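Local coordinates for soluble lytic murein transglycosylase (Escherichia coli, PDB 1QSA), which cleaves the glycosidic bonds between N-acetylmuramic acid and N-acetylglucosamine in peptidoglycan, forming a 1,6-anhydro bond in the muramic acid residue, at residues A[427-432]-A[450-455]; A[446-451]-A[474-479]; A[456-461]-A[466-471]. All coordinates share one frame; numbering follows the deposited sequence.

Contact 1: residues A[427-432]-A[450-455]; sequences QWWDLS and PLAYND
W429 lays its indole against P450, A452 and Y453, joining the first turn of helix 429-438, part of the superhelical L domain, to the type II beta turn (L451 to N454) that leads into helix 454-461 of the lysozyme-like catalytic part. W429 points its CB at the turn, and with CG anti to the carbonyl carbon and beside the backbone N (chi1 -45°) the indole lies flat on A452. Its CB already touches the A452 methyl and P450 CG. Further out, CG and CD1 lie on A452: the methyl CB is 3.4 Å from W429 CD1 and sits over one face of the five-membered ring, 25° off the normal, a CH-pi contact. Alanine suits this place because the flat indole comes right down onto the turn, close to the A452 backbone as well, where W429 CE2 is 3.9 Å from A452 CA. On the benzene side, W429 CE3 meets P450 CB at 3.2 Å, a tight fit, and CZ3 follows it at 3.7 Å; the two side chains slide past each other in opposite directions, and the proline offers a stiff, apolar surface. The face turned away from A452 is backed by Q427 CA of its own segment. Y453 adds an aromatic partner: the edge of W429 points to the face of the tyrosine ring in a T-shaped pair, planes at 63° and centroids 5.8 Å apart. Around this group, W481 also packs on P450 and A452, while P523 and I527 contact Y453. The indole N-H is satisfied by a water lying in the ring plane at the edge: it accepts a hydrogen bond from W429 NE1 at 2.8 Å, and the same water oxygen accepts another from the backbone Y453 N at 3.1 Å.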
loop_
_atom_site.group_PDB
_atom_site.type_symbol
_atom_site.label_atom_id
_atom_site.label_comp_id
_atom_site.label_asym_id
_atom_site.label_seq_id
_atom_site.Cartn_x
_atom_site.Cartn_y
_atom_site.Cartn_z
ATOM N N GLN A 427 9.670 -19.529 -14.791
ATOM C CA GLN A 427 9.001 -18.368 -15.358
ATOM C C GLN A 427 7.743 -17.943 -14.596
ATOM O O GLN A 427 6.796 -17.413 -15.192
ATOM C CB GLN A 427 8.737 -18.540 -16.860
ATOM C CG GLN A 427 10.021 -18.767 -17.624
ATOM C CD GLN A 427 9.872 -18.601 -19.115
ATOM O OE1 GLN A 427 8.758 -18.505 -19.643
ATOM N NE2 GLN A 427 10.997 -18.568 -19.811
ATOM N N TRP A 428 7.753 -18.187 -13.286
ATOM C CA TRP A 428 6.668 -17.771 -12.382
ATOM C C TRP A 428 7.215 -16.429 -11.869
ATOM O O TRP A 428 7.687 -16.313 -10.727
ATOM C CB TRP A 428 6.519 -18.753 -11.217
ATOM C CG TRP A 428 6.111 -20.162 -11.616
ATOM C CD1 TRP A 428 5.537 -20.559 -12.789
ATOM C CD2 TRP A 428 6.238 -21.340 -10.808
ATOM N NE1 TRP A 428 5.291 -21.920 -12.759
ATOM C CE2 TRP A 428 5.712 -22.421 -11.556
ATOM C CE3 TRP A 428 6.746 -21.588 -9.525
ATOM C CZ2 TRP A 428 5.681 -23.739 -11.058
ATOM C CZ3 TRP A 428 6.716 -22.902 -9.029
ATOM C CH2 TRP A 428 6.185 -23.955 -9.804
ATOM N N TRP A 429 7.163 -15.424 -12.745
ATOM C CA TRP A 429 7.745 -14.100 -12.465
ATOM C C TRP A 429 7.235 -13.439 -11.198
ATOM O O TRP A 429 8.027 -12.885 -10.419
ATOM C CB TRP A 429 7.559 -13.175 -13.666
ATOM C CG TRP A 429 7.897 -13.834 -14.988
ATOM C CD1 TRP A 429 7.068 -13.965 -16.068
ATOM C CD2 TRP A 429 9.159 -14.396 -15.378
ATOM N NE1 TRP A 429 7.742 -14.556 -17.106
ATOM C CE2 TRP A 429 9.027 -14.827 -16.714
ATOM C CE3 TRP A 429 10.390 -14.574 -14.726
ATOM C CZ2 TRP A 429 10.079 -15.421 -17.423
ATOM C CZ3 TRP A 429 11.450 -15.174 -15.438
ATOM C CH2 TRP A 429 11.280 -15.584 -16.772
ATOM N N ASP A 430 5.913 -13.447 -11.018
ATOM C CA ASP A 430 5.356 -12.867 -9.798
ATOM C C ASP A 430 5.832 -13.574 -8.522
ATOM O O ASP A 430 6.147 -12.926 -7.519
ATOM C CB ASP A 430 3.820 -12.741 -9.844
ATOM C CG ASP A 430 3.106 -13.979 -10.348
ATOM O OD1 ASP A 430 3.697 -15.064 -10.523
ATOM O OD2 ASP A 430 1.896 -13.845 -10.602
ATOM N N LEU A 431 5.914 -14.903 -8.559
ATOM C CA LEU A 431 6.376 -15.647 -7.395
ATOM C C LEU A 431 7.845 -15.366 -7.103
ATOM O O LEU A 431 8.251 -15.309 -5.946
ATOM C CB LEU A 431 6.125 -17.154 -7.575
ATOM C CG LEU A 431 4.653 -17.493 -7.843
ATOM C CD1 LEU A 431 4.470 -19.026 -7.840
ATOM C CD2 LEU A 431 3.767 -16.850 -6.756
ATOM N N SER A 432 8.636 -15.181 -8.154
ATOM C CA SER A 432 10.051 -14.864 -7.988
ATOM C C SER A 432 10.170 -13.542 -7.223
ATOM O O SER A 432 10.876 -13.467 -6.220
ATOM C CB SER A 432 10.734 -14.754 -9.361
ATOM O OG SER A 432 12.089 -14.336 -9.254
ATOM N N PRO A 450 12.826 -9.848 -13.194
ATOM C CA PRO A 450 12.816 -10.815 -14.290
ATOM C C PRO A 450 12.322 -10.219 -15.604
ATOM O O PRO A 450 11.508 -9.291 -15.587
ATOM C CB PRO A 450 11.854 -11.885 -13.781
ATOM C CG PRO A 450 10.859 -11.089 -12.973
ATOM C CD PRO A 450 11.768 -10.152 -12.203
ATOM N N LEU A 451 12.793 -10.767 -16.728
ATOM C CA LEU A 451 12.380 -10.309 -18.054
ATOM C C LEU A 451 11.032 -10.932 -18.405
ATOM O O LEU A 451 10.905 -11.713 -19.358
ATOM C CB LEU A 451 13.431 -10.673 -19.109
ATOM C CG LEU A 451 14.793 -10.012 -18.887
ATOM C CD1 LEU A 451 15.763 -10.457 -19.981
ATOM C CD2 LEU A 451 14.658 -8.493 -18.873
ATOM N N ALA A 452 10.020 -10.531 -17.650
ATOM C CA ALA A 452 8.664 -11.049 -17.805
ATOM C C ALA A 452 7.929 -10.591 -19.066
ATOM O O ALA A 452 8.018 -9.419 -19.459
ATOM C CB ALA A 452 7.864 -10.686 -16.580
ATOM N N TYR A 453 7.244 -11.531 -19.723
ATOM C CA TYR A 453 6.466 -11.272 -20.932
ATOM C C TYR A 453 7.330 -10.534 -21.957
ATOM O O TYR A 453 6.856 -9.647 -22.659
ATOM C CB TYR A 453 5.215 -10.434 -20.568
ATOM C CG TYR A 453 4.378 -11.061 -19.479
ATOM C CD1 TYR A 453 3.455 -12.067 -19.786
ATOM C CD2 TYR A 453 4.529 -10.679 -18.143
ATOM C CE1 TYR A 453 2.704 -12.682 -18.789
ATOM C CE2 TYR A 453 3.785 -11.288 -17.135
ATOM C CZ TYR A 453 2.872 -12.294 -17.475
ATOM O OH TYR A 453 2.132 -12.916 -16.502
ATOM N N ASN A 454 8.597 -10.942 -22.058
ATOM C CA ASN A 454 9.546 -10.280 -22.944
ATOM C C ASN A 454 9.066 -10.098 -24.382
ATOM O O ASN A 454 9.115 -8.983 -24.924
ATOM C CB ASN A 454 10.903 -10.996 -22.892
ATOM C CG ASN A 454 11.989 -10.227 -23.610
ATOM O OD1 ASN A 454 12.411 -9.165 -23.159
ATOM N ND2 ASN A 454 12.432 -10.748 -24.748
ATOM N N ASP A 455 8.603 -11.182 -24.999
ATOM C CA ASP A 455 8.110 -11.131 -26.379
ATOM C C ASP A 455 6.937 -10.167 -26.551
ATOM O O ASP A 455 6.899 -9.415 -27.521
ATOM C CB ASP A 455 7.697 -12.522 -26.866
ATOM C CG ASP A 455 8.877 -13.475 -26.994
ATOM O OD1 ASP A 455 10.019 -12.997 -27.174
ATOM O OD2 ASP A 455 8.656 -14.706 -26.907
HETATM O O HOH W 1 6.714 -14.604 -19.705
#

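Contact 2: residues A[446-451]-A[474-479]; sequences EERFPL and IARQES. With SO4 (sulfate ion), chain H; SO4 (sulfate ion), chain B.
R476, F449 and R448 carry this contact. R476 runs its CG out anti to the backbone N (chi1 167°) and bends at chi2, which brings the guanidinium edge up to the end of helix 445-448. There R476 NE donates to R448 O at 2.8 Å, with the acceptor close to the guanidinium plane and an N-H...O angle of 168°; R476 NH2 adds a weak second bond to the same oxygen. F449, the first residue to leave helical geometry, crosses R476 with its ring plane only 16° from the guanidinium plane, and F449 CE1 lies over one face of that group, 3.7 Å from R476 NE. F449 CE2 also lies over the centre of the R448 guanidinium, so a flat apolar ring suits this spot: it covers a face of each arginine while their donors work at the edges. R476 stands on helix 468-479 of the lysozyme-like fold, two residues before E478, the predicted active-site residue. Both arginines also hold a sulfate ion (chain H), probably from the crystallisation liquor: R476 NH1 and NH2 each reach its O3 at 2.9 Å, while R448 NH2 grips its O1 at 2.8 Å. A methionine in place of R476 would probably leave R448 O without its straight N-H donor and the sulfate without two of its N-H partners. R448 NH1 donates to O2 of the chain B sulfate at 2.8 Å, and NH2 to its O4.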
loop_
_atom_site.group_PDB
_atom_site.type_symbol
_atom_site.label_atom_id
_atom_site.label_comp_id
_atom_site.label_asym_id
_atom_site.label_seq_id
_atom_site.Cartn_x
_atom_site.Cartn_y
_atom_site.Cartn_z
ATOM N N GLU A 446 18.543 -10.185 -10.252
ATOM C CA GLU A 446 18.000 -10.960 -11.366
ATOM C C GLU A 446 16.604 -11.503 -11.057
ATOM O O GLU A 446 15.724 -11.473 -11.913
ATOM C CB GLU A 446 18.944 -12.107 -11.771
ATOM C CG GLU A 446 18.581 -12.640 -13.144
ATOM C CD GLU A 446 19.546 -13.658 -13.702
ATOM O OE1 GLU A 446 20.285 -14.291 -12.922
ATOM O OE2 GLU A 446 19.549 -13.819 -14.943
ATOM N N GLU A 447 16.419 -11.999 -9.834
ATOM C CA GLU A 447 15.133 -12.548 -9.401
ATOM C C GLU A 447 14.117 -11.456 -9.087
ATOM O O GLU A 447 12.903 -11.669 -9.214
ATOM C CB GLU A 447 15.309 -13.475 -8.189
ATOM C CG GLU A 447 16.109 -14.766 -8.471
ATOM C CD GLU A 447 17.606 -14.540 -8.575
ATOM O OE1 GLU A 447 18.131 -13.601 -7.945
ATOM O OE2 GLU A 447 18.275 -15.319 -9.283
ATOM N N ARG A 448 14.607 -10.283 -8.684
ATOM C CA ARG A 448 13.727 -9.152 -8.386
ATOM C C ARG A 448 13.225 -8.470 -9.667
ATOM O O ARG A 448 12.170 -7.833 -9.660
ATOM C CB ARG A 448 14.468 -8.073 -7.572
ATOM C CG ARG A 448 14.898 -8.487 -6.146
ATOM C CD ARG A 448 15.508 -7.290 -5.380
ATOM N NE ARG A 448 14.524 -6.236 -5.189
ATOM C CZ ARG A 448 14.803 -4.934 -5.145
ATOM N NH1 ARG A 448 16.062 -4.503 -5.195
ATOM N NH2 ARG A 448 13.821 -4.057 -5.007
ATOM N N PHE A 449 13.994 -8.568 -10.752
ATOM C CA PHE A 449 13.626 -7.891 -11.990
ATOM C C PHE A 449 13.700 -8.827 -13.178
ATOM O O PHE A 449 14.480 -8.614 -14.111
ATOM C CB PHE A 449 14.540 -6.665 -12.162
ATOM C CG PHE A 449 14.421 -5.686 -11.029
ATOM C CD1 PHE A 449 13.292 -4.868 -10.927
ATOM C CD2 PHE A 449 15.365 -5.673 -9.991
ATOM C CE1 PHE A 449 13.095 -4.060 -9.797
ATOM C CE2 PHE A 449 15.181 -4.876 -8.860
ATOM C CZ PHE A 449 14.041 -4.068 -8.758
ATOM N N PRO A 450 12.826 -9.848 -13.194
ATOM C CA PRO A 450 12.816 -10.815 -14.290
ATOM C C PRO A 450 12.322 -10.219 -15.604
ATOM O O PRO A 450 11.508 -9.291 -15.587
ATOM C CB PRO A 450 11.854 -11.885 -13.781
ATOM C CG PRO A 450 10.859 -11.089 -12.973
ATOM C CD PRO A 450 11.768 -10.152 -12.203
ATOM N N LEU A 451 12.793 -10.767 -16.728
ATOM C CA LEU A 451 12.380 -10.309 -18.054
ATOM C C LEU A 451 11.032 -10.932 -18.405
ATOM O O LEU A 451 10.905 -11.713 -19.358
ATOM C CB LEU A 451 13.431 -10.673 -19.109
ATOM C CG LEU A 451 14.793 -10.012 -18.887
ATOM C CD1 LEU A 451 15.763 -10.457 -19.981
ATOM C CD2 LEU A 451 14.658 -8.493 -18.873
ATOM N N ILE A 474 7.642 0.074 -15.668
ATOM C CA ILE A 474 6.320 0.542 -15.228
ATOM C C ILE A 474 5.482 -0.646 -14.739
ATOM O O ILE A 474 4.890 -0.606 -13.652
ATOM C CB ILE A 474 5.603 1.321 -16.377
ATOM C CG1 ILE A 474 6.285 2.688 -16.596
ATOM C CG2 ILE A 474 4.089 1.490 -16.082
ATOM C CD1 ILE A 474 5.879 3.782 -15.582
ATOM N N ALA A 475 5.454 -1.722 -15.524
ATOM C CA ALA A 475 4.691 -2.912 -15.132
ATOM C C ALA A 475 5.215 -3.528 -13.828
ATOM O O ALA A 475 4.437 -3.919 -12.950
ATOM C CB ALA A 475 4.721 -3.940 -16.255
ATOM N N ARG A 476 6.543 -3.595 -13.694
ATOM C CA ARG A 476 7.167 -4.151 -12.495
ATOM C C ARG A 476 6.739 -3.354 -11.258
ATOM O O ARG A 476 6.370 -3.926 -10.233
ATOM C CB ARG A 476 8.693 -4.143 -12.653
ATOM C CG ARG A 476 9.478 -4.413 -11.361
ATOM C CD ARG A 476 9.216 -5.799 -10.798
ATOM N NE ARG A 476 10.040 -6.062 -9.617
ATOM C CZ ARG A 476 9.792 -5.599 -8.399
ATOM N NH1 ARG A 476 8.706 -4.867 -8.170
ATOM N NH2 ARG A 476 10.606 -5.918 -7.391
ATOM N N GLN A 477 6.734 -2.028 -11.384
ATOM C CA GLN A 477 6.332 -1.165 -10.283
ATOM C C GLN A 477 4.849 -1.327 -9.971
ATOM O O GLN A 477 4.464 -1.429 -8.803
ATOM C CB GLN A 477 6.626 0.304 -10.617
ATOM C CG GLN A 477 5.877 1.324 -9.745
ATOM C CD GLN A 477 6.269 1.269 -8.285
ATOM O OE1 GLN A 477 7.406 0.955 -7.943
ATOM N NE2 GLN A 477 5.320 1.570 -7.407
ATOM N N GLU A 478 4.036 -1.382 -11.021
ATOM C CA GLU A 478 2.583 -1.462 -10.852
ATOM C C GLU A 478 2.033 -2.757 -10.259
ATOM O O GLU A 478 1.261 -2.735 -9.286
ATOM C CB GLU A 478 1.873 -1.205 -12.200
ATOM C CG GLU A 478 2.020 0.224 -12.755
ATOM C CD GLU A 478 1.283 1.272 -11.925
ATOM O OE1 GLU A 478 0.653 0.916 -10.905
ATOM O OE2 GLU A 478 1.317 2.466 -12.311
ATOM N N SER A 479 2.480 -3.888 -10.797
ATOM C CA SER A 479 1.929 -5.185 -10.394
ATOM C C SER A 479 2.872 -6.215 -9.797
ATOM O O SER A 479 2.408 -7.292 -9.387
ATOM C CB SER A 479 1.311 -5.833 -11.628
ATOM O OG SER A 479 2.342 -6.141 -12.557
HETATM S S SO4 H . 10.111 -4.221 -4.341
HETATM O O1 SO4 H . 11.064 -3.372 -5.082
HETATM O O2 SO4 H . 9.450 -3.422 -3.293
HETATM O O3 SO4 H . 9.097 -4.742 -5.273
HETATM O O4 SO4 H . 10.838 -5.342 -3.725
HETATM S S SO4 B . 15.872 -0.668 -5.270
HETATM O O1 SO4 B . 15.903 0.352 -6.337
HETATM O O2 SO4 B . 16.773 -1.781 -5.631
HETATM O O3 SO4 B . 16.336 -0.039 -4.021
HETATM O O4 SO4 B . 14.503 -1.175 -5.068
#

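Contact 3: residues A[456-461]-A[466-471]; sequences LFKRYT and IPQSYA. With SO4 (sulfate ion), chain L.
The backbones of T461 and Q468 draw within 5.7 Å, CA to CA, where a short loop turns the chain from helix 454-461 into helix 468-479. T461 fills the angle between them. Its OG1, set between the backbone N and the carbonyl carbon (chi1 58°), donates back to F457 O, one turn earlier, at 2.8 Å, tilted 30° from the carbonyl plane. That fixes the side chain's rotation and puts CG2 anti to the carbonyl carbon, against A471 CB at 3.9 Å and I466 CD1 at 4.0 Å; a residue with one polar and one methyl branch fits both tasks. The T461 and Q468 side chains cross at about a right angle, T461 OG1 lying 3.5 Å from Q468 CB. Q468, extended beyond CG, lies across the first helix: its CG touches F457 CB and its OE1 reaches K458 CB at 3.5 Å, while NE2 makes a weak bond to N454 OD1. Deeper in, F457 CD1 packs on A471 CB, small enough to let the ring approach. Q468 N, at the start of its helix, donates to a sulfate O1 at 2.7 Å. These are two consecutive helices joined by a short loop at the start of the lysozyme-like domain, the second carrying E478, the predicted active-site residue.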
loop_
_atom_site.group_PDB
_atom_site.type_symbol
_atom_site.label_atom_id
_atom_site.label_comp_id
_atom_site.label_asym_id
_atom_site.label_seq_id
_atom_site.Cartn_x
_atom_site.Cartn_y
_atom_site.Cartn_z
ATOM N N LEU A 456 6.008 -10.158 -25.598
ATOM C CA LEU A 456 4.869 -9.253 -25.691
ATOM C C LEU A 456 5.304 -7.796 -25.573
ATOM O O LEU A 456 4.835 -6.953 -26.332
ATOM C CB LEU A 456 3.806 -9.575 -24.639
ATOM C CG LEU A 456 2.971 -10.835 -24.908
ATOM C CD1 LEU A 456 2.139 -11.189 -23.681
ATOM C CD2 LEU A 456 2.078 -10.596 -26.124
ATOM N N PHE A 457 6.171 -7.490 -24.611
ATOM C CA PHE A 457 6.639 -6.108 -24.469
ATOM C C PHE A 457 7.414 -5.650 -25.698
ATOM O O PHE A 457 7.255 -4.516 -26.136
ATOM C CB PHE A 457 7.459 -5.901 -23.188
ATOM C CG PHE A 457 6.610 -5.742 -21.951
ATOM C CD1 PHE A 457 5.923 -4.543 -21.711
ATOM C CD2 PHE A 457 6.480 -6.783 -21.044
ATOM C CE1 PHE A 457 5.109 -4.390 -20.567
ATOM C CE2 PHE A 457 5.681 -6.647 -19.911
ATOM C CZ PHE A 457 4.992 -5.445 -19.672
ATOM N N LYS A 458 8.188 -6.553 -26.300
ATOM C CA LYS A 458 8.943 -6.220 -27.499
ATOM C C LYS A 458 7.964 -5.890 -28.618
ATOM O O LYS A 458 8.041 -4.826 -29.234
ATOM C CB LYS A 458 9.851 -7.387 -27.919
ATOM C CG LYS A 458 10.718 -7.060 -29.137
ATOM C CD LYS A 458 11.593 -8.236 -29.533
ATOM C CE LYS A 458 12.507 -7.874 -30.705
ATOM N NZ LYS A 458 13.188 -9.091 -31.271
ATOM N N ARG A 459 7.001 -6.782 -28.835
ATOM C CA ARG A 459 6.005 -6.596 -29.877
ATOM C C ARG A 459 5.204 -5.304 -29.731
ATOM O O ARG A 459 5.001 -4.588 -30.711
ATOM C CB ARG A 459 5.043 -7.790 -29.904
ATOM C CG ARG A 459 3.977 -7.723 -30.993
ATOM C CD ARG A 459 2.922 -8.810 -30.828
ATOM N NE ARG A 459 3.510 -10.112 -30.520
ATOM C CZ ARG A 459 2.827 -11.142 -30.024
ATOM N NH1 ARG A 459 1.525 -11.039 -29.799
ATOM N NH2 ARG A 459 3.447 -12.286 -29.767
ATOM N N TYR A 460 4.787 -4.994 -28.503
ATOM C CA TYR A 460 3.975 -3.808 -28.247
ATOM C C TYR A 460 4.708 -2.492 -28.062
ATOM O O TYR A 460 4.073 -1.466 -27.826
ATOM C CB TYR A 460 2.969 -4.068 -27.123
ATOM C CG TYR A 460 1.840 -4.960 -27.586
ATOM C CD1 TYR A 460 0.769 -4.429 -28.293
ATOM C CD2 TYR A 460 1.871 -6.343 -27.376
ATOM C CE1 TYR A 460 -0.246 -5.246 -28.783
ATOM C CE2 TYR A 460 0.850 -7.179 -27.875
ATOM C CZ TYR A 460 -0.201 -6.608 -28.576
ATOM O OH TYR A 460 -1.221 -7.375 -29.082
ATOM N N THR A 461 6.036 -2.523 -28.104
ATOM C CA THR A 461 6.797 -1.286 -28.044
ATOM C C THR A 461 7.585 -1.051 -29.336
ATOM O O THR A 461 8.118 0.036 -29.521
ATOM C CB THR A 461 7.770 -1.169 -26.834
ATOM O OG1 THR A 461 8.702 -2.257 -26.834
ATOM C CG2 THR A 461 6.995 -1.160 -25.509
ATOM N N ILE A 466 8.345 4.746 -26.618
ATOM C CA ILE A 466 8.697 4.290 -25.270
ATOM C C ILE A 466 9.597 3.058 -25.379
ATOM O O ILE A 466 9.333 2.156 -26.185
ATOM C CB ILE A 466 7.434 3.900 -24.409
ATOM C CG1 ILE A 466 6.492 2.961 -25.185
ATOM C CG2 ILE A 466 6.721 5.166 -23.907
ATOM C CD1 ILE A 466 5.446 2.281 -24.283
ATOM N N PRO A 467 10.728 3.048 -24.655
ATOM C CA PRO A 467 11.630 1.887 -24.707
ATOM C C PRO A 467 10.971 0.642 -24.094
ATOM O O PRO A 467 10.154 0.747 -23.174
ATOM C CB PRO A 467 12.808 2.333 -23.840
ATOM C CG PRO A 467 12.812 3.814 -23.977
ATOM C CD PRO A 467 11.330 4.157 -23.901
ATOM N N GLN A 468 11.318 -0.536 -24.601
ATOM C CA GLN A 468 10.777 -1.782 -24.038
ATOM C C GLN A 468 11.101 -1.869 -22.537
ATOM O O GLN A 468 10.237 -2.199 -21.731
ATOM C CB GLN A 468 11.359 -3.000 -24.748
ATOM C CG GLN A 468 10.706 -4.310 -24.289
ATOM C CD GLN A 468 11.419 -5.534 -24.823
ATOM O OE1 GLN A 468 11.974 -5.505 -25.920
ATOM N NE2 GLN A 468 11.409 -6.615 -24.051
ATOM N N SER A 469 12.341 -1.550 -22.172
ATOM C CA SER A 469 12.788 -1.586 -20.780
ATOM C C SER A 469 11.926 -0.690 -19.889
ATOM O O SER A 469 11.602 -1.049 -18.754
ATOM C CB SER A 469 14.262 -1.155 -20.692
ATOM O OG SER A 469 14.425 0.211 -21.073
ATOM N N TYR A 470 11.537 0.458 -20.430
ATOM C CA TYR A 470 10.728 1.417 -19.701
ATOM C C TYR A 470 9.320 0.878 -19.431
ATOM O O TYR A 470 8.815 1.009 -18.309
ATOM C CB TYR A 470 10.692 2.750 -20.452
ATOM C CG TYR A 470 9.837 3.783 -19.777
ATOM C CD1 TYR A 470 10.039 4.111 -18.428
ATOM C CD2 TYR A 470 8.785 4.399 -20.462
ATOM C CE1 TYR A 470 9.203 5.027 -17.773
ATOM C CE2 TYR A 470 7.952 5.313 -19.823
ATOM C CZ TYR A 470 8.164 5.620 -18.483
ATOM O OH TYR A 470 7.311 6.502 -17.850
ATOM N N ALA A 471 8.681 0.300 -20.453
ATOM C CA ALA A 471 7.342 -0.292 -20.279
ATOM C C ALA A 471 7.407 -1.401 -19.224
ATOM O O ALA A 471 6.523 -1.528 -18.369
ATOM C CB ALA A 471 6.827 -0.850 -21.591
HETATM S S SO4 L . 13.817 -0.180 -27.555
HETATM O O1 SO4 L . 12.532 -0.698 -27.054
HETATM O O2 SO4 L . 14.819 -0.191 -26.476
HETATM O O3 SO4 L . 14.294 -1.027 -28.663
HETATM O O4 SO4 L . 13.646 1.204 -28.036
HETATM O O HOH W 2 10.460 1.445 -28.698
#

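The three contacts lie on the same side of the chain's centre. Contacts 1 and 2 are centred about 8 Å apart, share P450 and L451, and are tied by S432 OG to E447 O. Contact 3 lies about 14 Å from contact 1, with which it shares helix 454-461, and about 13 Å from contact 2, with which it shares helix 468-479; F457 and A475 touch between these two. Along the chain, contact 1 closes before contact 3 opens, and both segments of contact 3 fall between those of contact 2. The arrangement is consistent with contacts 1 and 2 joining the L-domain helices to the catalytic domain, while contact 3 lies within that domain.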